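Catechol 2,3-dioxygenase (Rhodococcus sp., PDB 2WL9) probably catalyses the iron-dependent extradiol (meta) ring cleavage of catechols with dioxygen, as a type I extradiol dioxygenase in aromatic hydrocarbon breakdown. Local coordinates at residues T5-L10 with A63-R68; A98-L103 with P115-Y120. All blocks are in the same frame, centred on the assembly; numbering follows the deposited sequence.

Contact 1 (T5-L10 with A63-R68); sequences TELGYL and AYIGWR
Thr-5 N gives a straight bond to Arg-68 O at 2.6 Å, where the end of strand 61-68 meets the start of the chain's first strand, antiparallel to it in a VOC-type sheet. At Glu-6 the carboxylate OE2 forms a salt bridge with Arg-68 NH1 at 2.7 Å. The oxygen lies in the guanidinium plane, yet the nitrogen sits above the carboxylate plane, with the two planes 66° apart. The other oxygen, OE1, is held by Arg-51. Leu-7 turns to the opposite face. With CG anti to the backbone N (chi1 -176°), CD1 lies over the six-membered ring of Trp-67, 3.7 Å from its centroid, and presses tightly on Ile-65 CG2 at 3.4 Å. Next comes a classic beta bulge: Gly-8 N and Tyr-9 N both donate to Gly-66 O, the first at 2.8 Å, the second longer. Beyond it the Tyr-9 ring lies over Gly-66, whose CA is 3.8 Å from the ring centroid, and meets Tyr-64 rim to rim. Leu-10 CD2 packs beside Ile-65 CG1. The Leu-7, Leu-10 and Ile-65 face rests on Ile-150 of strand 149-152, and Trp-67 reaches helix 157-167. Strand 115-120 flanks strand 61-68.

Contact 2 (A98-L103 with P115-Y120); sequences AERRVL and PTEIFY
Arg-100 and Glu-117 join the end of helix 94-100 to strand 115-120, an inner strand of the mixed sheet in this VOC (glyoxalase-type) unit. The guanidinium grips the carboxylate side-on with two nitrogens in a salt bridge. NE donates to Glu-117 OE1 at 2.8 Å and NH2 to OE2 at 2.8 Å, each on the syn lone pair. The two groups are nearly coplanar, 10° apart, and this pair of hydrogen bonds fixes how each is rotated about its chain. Arg-100 gets there by a bend at chi2 (-70°), while Glu-117 stretches out beyond CG to meet it.

Beside the ion pair, Val-102 CG1 presses against Phe-119 CD1 at 3.3 Å. One residue on, the backbone takes over: Leu-103 N donates to Tyr-120 O at 3.1 Å, in the carbonyl plane. That bond brings the segment leaving the helix alongside the last residue of the strand.

A second shell sets these groups in place. Glu-117 OE1 is also hydrogen-bonded to Tyr-9 OH, whose ring stacks with Phe-119, and Tyr-64 makes a cation-pi contact with the Arg-100 guanidinium. This buried carboxylate oxygen therefore has a partner on each of two side chains, and the Arg-100 guanidinium would probably favour a charged carboxylate. The helix ends in a Schellman motif, where Arg-101 takes a positive phi (60°), and the chain leaves the helix with Val-102 and Leu-103 next to the strand. Gln-275 of the second subunit packs on Tyr-120, whose CE1 is 3.4 Å from Leu-103 CB.

How the contacts relate
Contacts 1 and 2 lie in the same VOC unit, with centres about 8 Å apart, and follow in series along the chain: 5-10 with 63-68 closes before 98-103 with 115-120 opens. They meet in one mixed sheet, where strand 61-68 runs between strands 6-14 and 115-120. Ile-65 O and Glu-117 N, 2.7 Å apart, probably form one of the bonds knitting strands 61-68 and 115-120 together. Contact 2 then adds the end of helix 94-100 beside the sheet to which contact 1 belongs. Both touch the second subunit, so this unit contributes to the assembly; the iron, held by His-149, His-212, Tyr-253 and Glu-263, sits in the other half of the chain.

Contact 1 (T5-L10 with A63-R68)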
ATOM      1  N   THR C   5      -0.934 -29.864  -7.234  1.00 18.54           N
ATOM      2  CA  THR C   5      -1.115 -28.463  -6.846  1.00 17.53           C
ATOM      3  C   THR C   5      -2.221 -28.238  -5.798  1.00 17.50           C
ATOM      4  O   THR C   5      -2.248 -27.184  -5.143  1.00 17.24           O
ATOM      5  CB  THR C   5      -1.421 -27.597  -8.073  1.00 17.61           C
ATOM      6  OG1 THR C   5      -2.614 -28.083  -8.699  1.00 16.19           O
ATOM      7  CG2 THR C   5      -0.266 -27.641  -9.085  1.00 17.17           C
ATOM      8  N   GLU C   6      -3.132 -29.209  -5.661  1.00 16.52           N
ATOM      9  CA  GLU C   6      -4.232 -29.153  -4.676  1.00 15.79           C
ATOM     10  C   GLU C   6      -5.016 -30.460  -4.608  1.00 16.18           C
ATOM     11  O   GLU C   6      -4.997 -31.257  -5.551  1.00 15.58           O
ATOM     12  CB  GLU C   6      -5.227 -28.026  -5.001  1.00 15.98           C
ATOM     13  CG  GLU C   6      -5.840 -28.116  -6.413  1.00 15.65           C
ATOM     14  CD  GLU C   6      -6.913 -27.064  -6.677  1.00 16.78           C
ATOM     15  OE1 GLU C   6      -8.011 -27.157  -6.096  1.00 19.27           O
ATOM     16  OE2 GLU C   6      -6.670 -26.149  -7.484  1.00 16.10           O
ATOM     17  N   LEU C   7      -5.717 -30.655  -3.490  1.00 15.80           N
ATOM     18  CA  LEU C   7      -6.722 -31.697  -3.393  1.00 16.42           C
ATOM     19  C   LEU C   7      -7.982 -31.201  -4.116  1.00 16.21           C
ATOM     20  O   LEU C   7      -8.720 -30.374  -3.587  1.00 16.81           O
ATOM     21  CB  LEU C   7      -7.028 -31.975  -1.934  1.00 16.56           C
ATOM     22  CG  LEU C   7      -7.994 -33.107  -1.601  1.00 16.93           C
ATOM     23  CD1 LEU C   7      -7.470 -34.446  -2.078  1.00 15.22           C
ATOM     24  CD2 LEU C   7      -8.241 -33.131  -0.095  1.00 16.45           C
ATOM     25  N   GLY C   8      -8.207 -31.698  -5.323  1.00 15.87           N
ATOM     26  CA  GLY C   8      -9.250 -31.164  -6.200  1.00 16.12           C
ATOM     27  C   GLY C   8     -10.649 -31.655  -5.874  1.00 16.40           C
ATOM     28  O   GLY C   8     -11.589 -30.854  -5.789  1.00 16.97           O
ATOM     29  N   TYR C   9     -10.791 -32.968  -5.716  1.00 16.19           N
ATOM     30  CA  TYR C   9     -12.095 -33.576  -5.446  1.00 16.56           C
ATOM     31  C   TYR C   9     -12.005 -34.855  -4.621  1.00 16.80           C
ATOM     32  O   TYR C   9     -10.926 -35.420  -4.442  1.00 17.07           O
ATOM     33  CB  TYR C   9     -12.887 -33.837  -6.743  1.00 16.37           C
ATOM     34  CG  TYR C   9     -12.237 -34.774  -7.749  1.00 16.95           C
ATOM     35  CD1 TYR C   9     -11.741 -34.281  -8.953  1.00 16.84           C
ATOM     36  CD2 TYR C   9     -12.142 -36.153  -7.511  1.00 16.45           C
ATOM     37  CE1 TYR C   9     -11.156 -35.123  -9.897  1.00 17.64           C
ATOM     38  CE2 TYR C   9     -11.550 -37.008  -8.448  1.00 16.57           C
ATOM     39  CZ  TYR C   9     -11.061 -36.486  -9.633  1.00 16.14           C
ATOM     40  OH  TYR C   9     -10.478 -37.308 -10.566  1.00 14.95           O
ATOM     41  N   LEU C  10     -13.156 -35.275  -4.110  1.00 16.92           N
ATOM     42  CA  LEU C  10     -13.323 -36.565  -3.458  1.00 17.72           C
ATOM     43  C   LEU C  10     -14.557 -37.247  -4.029  1.00 17.98           C
ATOM     44  O   LEU C  10     -15.589 -36.609  -4.236  1.00 18.60           O
ATOM     45  CB  LEU C  10     -13.518 -36.397  -1.950  1.00 17.79           C
ATOM     46  CG  LEU C  10     -12.382 -35.891  -1.074  1.00 17.88           C
ATOM     47  CD1 LEU C  10     -12.919 -35.616   0.325  1.00 19.00           C
ATOM     48  CD2 LEU C  10     -11.240 -36.911  -1.023  1.00 19.46           C
ATOM     49  N   ALA C  63     -14.484 -43.240  -1.829  1.00 18.81           N
ATOM     50  CA  ALA C  63     -14.387 -43.989  -3.092  1.00 18.31           C
ATOM     51  C   ALA C  63     -13.102 -43.671  -3.870  1.00 18.00           C
ATOM     52  O   ALA C  63     -12.445 -44.585  -4.387  1.00 17.89           O
ATOM     53  CB  ALA C  63     -15.628 -43.739  -3.966  1.00 18.19           C
ATOM     54  N   TYR C  64     -12.745 -42.386  -3.951  1.00 17.35           N
ATOM     55  CA  TYR C  64     -11.499 -41.957  -4.603  1.00 16.85           C
ATOM     56  C   TYR C  64     -11.052 -40.545  -4.219  1.00 16.50           C
ATOM     57  O   TYR C  64     -11.867 -39.694  -3.850  1.00 16.47           O
ATOM     58  CB  TYR C  64     -11.575 -42.095  -6.134  1.00 17.04           C
ATOM     59  CG  TYR C  64     -12.817 -41.509  -6.772  1.00 17.03           C
ATOM     60  CD1 TYR C  64     -12.901 -40.149  -7.092  1.00 17.39           C
ATOM     61  CD2 TYR C  64     -13.905 -42.326  -7.075  1.00 18.91           C
ATOM     62  CE1 TYR C  64     -14.048 -39.624  -7.688  1.00 17.90           C
ATOM     63  CE2 TYR C  64     -15.044 -41.822  -7.657  1.00 18.21           C
ATOM     64  CZ  TYR C  64     -15.118 -40.477  -7.966  1.00 18.59           C
ATOM     65  OH  TYR C  64     -16.271 -40.013  -8.546  1.00 18.30           O
ATOM     66  N   ILE C  65      -9.744 -40.315  -4.315  1.00 16.37           N
ATOM     67  CA  ILE C  65      -9.141 -39.014  -4.014  1.00 16.26           C
ATOM     68  C   ILE C  65      -8.564 -38.395  -5.294  1.00 15.81           C
ATOM     69  O   ILE C  65      -7.722 -39.001  -5.943  1.00 16.11           O
ATOM     70  CB  ILE C  65      -8.013 -39.166  -2.982  1.00 16.19           C
ATOM     71  CG1 ILE C  65      -8.547 -39.755  -1.671  1.00 15.95           C
ATOM     72  CG2 ILE C  65      -7.324 -37.824  -2.722  1.00 17.04           C
ATOM     73  CD1 ILE C  65      -7.479 -40.481  -0.845  1.00 16.10           C
ATOM     74  N   GLY C  66      -9.004 -37.192  -5.651  1.00 15.62           N
ATOM     75  CA  GLY C  66      -8.482 -36.537  -6.848  1.00 15.12           C
ATOM     76  C   GLY C  66      -7.501 -35.413  -6.553  1.00 15.35           C
ATOM     77  O   GLY C  66      -7.874 -34.417  -5.932  1.00 14.46           O
ATOM     78  N   TRP C  67      -6.253 -35.577  -6.996  1.00 15.41           N
ATOM     79  CA  TRP C  67      -5.219 -34.540  -6.869  1.00 15.75           C
ATOM     80  C   TRP C  67      -4.993 -33.819  -8.184  1.00 15.69           C
ATOM     81  O   TRP C  67      -4.798 -34.455  -9.220  1.00 16.11           O
ATOM     82  CB  TRP C  67      -3.887 -35.146  -6.422  1.00 15.59           C
ATOM     83  CG  TRP C  67      -3.951 -35.853  -5.110  1.00 16.03           C
ATOM     84  CD1 TRP C  67      -4.105 -37.191  -4.911  1.00 16.51           C
ATOM     85  CD2 TRP C  67      -3.856 -35.259  -3.815  1.00 16.08           C
ATOM     86  NE1 TRP C  67      -4.125 -37.472  -3.563  1.00 16.09           N
ATOM     87  CE2 TRP C  67      -3.979 -36.301  -2.867  1.00 16.61           C
ATOM     88  CE3 TRP C  67      -3.701 -33.943  -3.358  1.00 16.63           C
ATOM     89  CZ2 TRP C  67      -3.931 -36.071  -1.493  1.00 16.96           C
ATOM     90  CZ3 TRP C  67      -3.660 -33.716  -1.987  1.00 16.41           C
ATOM     91  CH2 TRP C  67      -3.776 -34.772  -1.076  1.00 16.80           C
ATOM     92  N   ARG C  68      -4.971 -32.490  -8.136  1.00 16.22           N
ATOM     93  CA  ARG C  68      -4.832 -31.683  -9.344  1.00 16.31           C
ATOM     94  C   ARG C  68      -3.384 -31.367  -9.731  1.00 16.92           C
ATOM     95  O   ARG C  68      -2.535 -31.111  -8.871  1.00 17.09           O
ATOM     96  CB  ARG C  68      -5.613 -30.377  -9.178  1.00 16.51           C
ATOM     97  CG  ARG C  68      -5.759 -29.551 -10.448  1.00 15.76           C
ATOM     98  CD  ARG C  68      -6.223 -28.143 -10.096  1.00 15.69           C
ATOM     99  NE  ARG C  68      -6.641 -27.387 -11.275  1.00 14.50           N
ATOM    100  CZ  ARG C  68      -7.054 -26.123 -11.247  1.00 15.18           C
ATOM    101  NH1 ARG C  68      -7.101 -25.462 -10.096  1.00 15.25           N
ATOM    102  NH2 ARG C  68      -7.422 -25.516 -12.372  1.00 14.58           N
TER

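Contact 2 (A98-L103 with P115-Y120)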
ATOM      1  N   ALA C  98     -14.143 -37.448 -18.873  1.00 17.67           N
ATOM      2  CA  ALA C  98     -15.474 -36.841 -18.906  1.00 17.70           C
ATOM      3  C   ALA C  98     -16.331 -37.211 -17.694  1.00 17.87           C
ATOM      4  O   ALA C  98     -17.074 -36.375 -17.175  1.00 17.96           O
ATOM      5  CB  ALA C  98     -16.196 -37.199 -20.203  1.00 18.14           C
ATOM      6  N   GLU C  99     -16.235 -38.462 -17.250  1.00 17.98           N
ATOM      7  CA  GLU C  99     -16.974 -38.919 -16.076  1.00 18.16           C
ATOM      8  C   GLU C  99     -16.636 -38.084 -14.830  1.00 17.41           C
ATOM      9  O   GLU C  99     -17.534 -37.567 -14.149  1.00 17.31           O
ATOM     10  CB  GLU C  99     -16.705 -40.408 -15.820  1.00 18.13           C
ATOM     11  CG  GLU C  99     -17.733 -41.047 -14.912  1.00 19.75           C
ATOM     12  CD  GLU C  99     -17.305 -42.404 -14.381  1.00 21.04           C
ATOM     13  OE1 GLU C  99     -16.192 -42.876 -14.709  1.00 21.55           O
ATOM     14  OE2 GLU C  99     -18.096 -43.001 -13.623  1.00 23.17           O
ATOM     15  N   ARG C 100     -15.345 -37.942 -14.556  1.00 17.53           N
ATOM     16  CA  ARG C 100     -14.846 -37.143 -13.430  1.00 17.33           C
ATOM     17  C   ARG C 100     -14.993 -35.629 -13.645  1.00 17.22           C
ATOM     18  O   ARG C 100     -14.707 -34.836 -12.738  1.00 17.29           O
ATOM     19  CB  ARG C 100     -13.372 -37.485 -13.163  1.00 17.56           C
ATOM     20  CG  ARG C 100     -13.110 -38.938 -12.752  1.00 17.17           C
ATOM     21  CD  ARG C 100     -13.638 -39.260 -11.350  1.00 16.43           C
ATOM     22  NE  ARG C 100     -13.157 -40.573 -10.924  1.00 16.82           N
ATOM     23  CZ  ARG C 100     -13.868 -41.699 -10.958  1.00 16.69           C
ATOM     24  NH1 ARG C 100     -15.135 -41.698 -11.360  1.00 16.09           N
ATOM     25  NH2 ARG C 100     -13.310 -42.831 -10.561  1.00 16.51           N
ATOM     26  N   ARG C 101     -15.456 -35.241 -14.832  1.00 17.34           N
ATOM     27  CA  ARG C 101     -15.536 -33.831 -15.288  1.00 17.20           C
ATOM     28  C   ARG C 101     -14.167 -33.146 -15.307  1.00 17.04           C
ATOM     29  O   ARG C 101     -13.991 -32.042 -14.770  1.00 17.12           O
ATOM     30  CB  ARG C 101     -16.548 -32.992 -14.481  1.00 17.10           C
ATOM     31  CG  ARG C 101     -17.874 -33.652 -14.183  1.00 17.45           C
ATOM     32  CD  ARG C 101     -18.605 -34.075 -15.445  1.00 18.78           C
ATOM     33  NE  ARG C 101     -19.919 -34.593 -15.093  1.00 20.43           N
ATOM     34  CZ  ARG C 101     -21.008 -33.842 -14.987  1.00 21.87           C
ATOM     35  NH1 ARG C 101     -20.948 -32.533 -15.225  1.00 22.81           N
ATOM     36  NH2 ARG C 101     -22.161 -34.402 -14.640  1.00 23.55           N
ATOM     37  N   VAL C 102     -13.204 -33.813 -15.934  1.00 17.43           N
ATOM     38  CA  VAL C 102     -11.840 -33.301 -16.081  1.00 17.49           C
ATOM     39  C   VAL C 102     -11.374 -33.507 -17.521  1.00 17.66           C
ATOM     40  O   VAL C 102     -12.049 -34.177 -18.314  1.00 17.02           O
ATOM     41  CB  VAL C 102     -10.835 -33.975 -15.098  1.00 17.59           C
ATOM     42  CG1 VAL C 102     -11.225 -33.704 -13.651  1.00 18.50           C
ATOM     43  CG2 VAL C 102     -10.699 -35.490 -15.372  1.00 18.72           C
ATOM     44  N   LEU C 103     -10.226 -32.930 -17.860  1.00 17.19           N
ATOM     45  CA  LEU C 103      -9.686 -33.079 -19.208  1.00 17.74           C
ATOM     46  C   LEU C 103      -8.786 -34.292 -19.390  1.00 17.87           C
ATOM     47  O   LEU C 103      -8.783 -34.912 -20.458  1.00 18.33           O
ATOM     48  CB  LEU C 103      -8.923 -31.828 -19.621  1.00 17.36           C
ATOM     49  CG  LEU C 103      -9.710 -30.542 -19.856  1.00 17.36           C
ATOM     50  CD1 LEU C 103      -8.719 -29.455 -20.234  1.00 17.77           C
ATOM     51  CD2 LEU C 103     -10.776 -30.714 -20.944  1.00 17.11           C
ATOM     52  N   PRO C 115      -7.838 -45.540  -3.372  1.00 18.84           N
ATOM     53  CA  PRO C 115      -7.838 -45.147  -4.781  1.00 18.52           C
ATOM     54  C   PRO C 115      -7.477 -43.679  -4.954  1.00 17.54           C
ATOM     55  O   PRO C 115      -8.101 -42.798  -4.357  1.00 16.99           O
ATOM     56  CB  PRO C 115      -9.281 -45.406  -5.222  1.00 18.48           C
ATOM     57  CG  PRO C 115      -9.730 -46.508  -4.328  1.00 19.91           C
ATOM     58  CD  PRO C 115      -9.121 -46.156  -2.988  1.00 19.30           C
ATOM     59  N   THR C 116      -6.471 -43.438  -5.782  1.00 17.10           N
ATOM     60  CA  THR C 116      -5.868 -42.127  -5.920  1.00 16.77           C
ATOM     61  C   THR C 116      -5.894 -41.716  -7.384  1.00 16.64           C
ATOM     62  O   THR C 116      -5.501 -42.487  -8.250  1.00 16.68           O
ATOM     63  CB  THR C 116      -4.427 -42.167  -5.392  1.00 16.74           C
ATOM     64  OG1 THR C 116      -4.452 -42.534  -4.009  1.00 17.34           O
ATOM     65  CG2 THR C 116      -3.732 -40.813  -5.555  1.00 16.90           C
ATOM     66  N   GLU C 117      -6.354 -40.497  -7.655  1.00 16.71           N
ATOM     67  CA  GLU C 117      -6.418 -40.003  -9.035  1.00 16.52           C
ATOM     68  C   GLU C 117      -5.631 -38.714  -9.196  1.00 16.23           C
ATOM     69  O   GLU C 117      -5.588 -37.892  -8.279  1.00 16.16           O
ATOM     70  CB  GLU C 117      -7.868 -39.807  -9.477  1.00 16.89           C
ATOM     71  CG  GLU C 117      -8.774 -40.985  -9.113  1.00 17.22           C
ATOM     72  CD  GLU C 117     -10.119 -40.962  -9.821  1.00 18.86           C
ATOM     73  OE1 GLU C 117     -10.557 -39.879 -10.257  1.00 18.96           O
ATOM     74  OE2 GLU C 117     -10.742 -42.043  -9.942  1.00 19.26           O
ATOM     75  N   ILE C 118      -4.980 -38.560 -10.346  1.00 16.01           N
ATOM     76  CA  ILE C 118      -4.253 -37.326 -10.667  1.00 15.65           C
ATOM     77  C   ILE C 118      -4.764 -36.767 -12.001  1.00 15.75           C
ATOM     78  O   ILE C 118      -4.785 -37.464 -13.019  1.00 15.98           O
ATOM     79  CB  ILE C 118      -2.720 -37.519 -10.673  1.00 15.85           C
ATOM     80  CG1 ILE C 118      -2.254 -38.227  -9.390  1.00 15.27           C
ATOM     81  CG2 ILE C 118      -2.022 -36.164 -10.775  1.00 14.66           C
ATOM     82  CD1 ILE C 118      -1.020 -39.071  -9.578  1.00 16.74           C
ATOM     83  N   PHE C 119      -5.175 -35.503 -11.982  1.00 15.32           N
ATOM     84  CA  PHE C 119      -5.933 -34.935 -13.087  1.00 15.11           C
ATOM     85  C   PHE C 119      -5.571 -33.482 -13.346  1.00 14.75           C
ATOM     86  O   PHE C 119      -4.987 -32.815 -12.481  1.00 14.89           O
ATOM     87  CB  PHE C 119      -7.431 -35.010 -12.761  1.00 15.54           C
ATOM     88  CG  PHE C 119      -7.891 -33.969 -11.767  1.00 14.85           C
ATOM     89  CD1 PHE C 119      -8.435 -32.764 -12.202  1.00 15.46           C
ATOM     90  CD2 PHE C 119      -7.779 -34.198 -10.400  1.00 15.48           C
ATOM     91  CE1 PHE C 119      -8.877 -31.798 -11.283  1.00 16.76           C
ATOM     92  CE2 PHE C 119      -8.208 -33.239  -9.467  1.00 15.07           C
ATOM     93  CZ  PHE C 119      -8.765 -32.036  -9.912  1.00 15.68           C
ATOM     94  N   TYR C 120      -5.955 -32.995 -14.521  1.00 14.62           N
ATOM     95  CA  TYR C 120      -5.894 -31.564 -14.856  1.00 14.89           C
ATOM     96  C   TYR C 120      -7.183 -31.143 -15.568  1.00 15.13           C
ATOM     97  O   TYR C 120      -7.900 -31.981 -16.119  1.00 15.07           O
ATOM     98  CB  TYR C 120      -4.677 -31.248 -15.754  1.00 14.89           C
ATOM     99  CG  TYR C 120      -4.825 -31.722 -17.190  1.00 15.26           C
ATOM    100  CD1 TYR C 120      -5.400 -30.897 -18.165  1.00 15.42           C
ATOM    101  CD2 TYR C 120      -4.410 -33.002 -17.570  1.00 15.13           C
ATOM    102  CE1 TYR C 120      -5.555 -31.332 -19.472  1.00 17.43           C
ATOM    103  CE2 TYR C 120      -4.559 -33.446 -18.879  1.00 17.26           C
ATOM    104  CZ  TYR C 120      -5.138 -32.605 -19.822  1.00 17.29           C
ATOM    105  OH  TYR C 120      -5.285 -33.039 -21.111  1.00 19.19           O
TER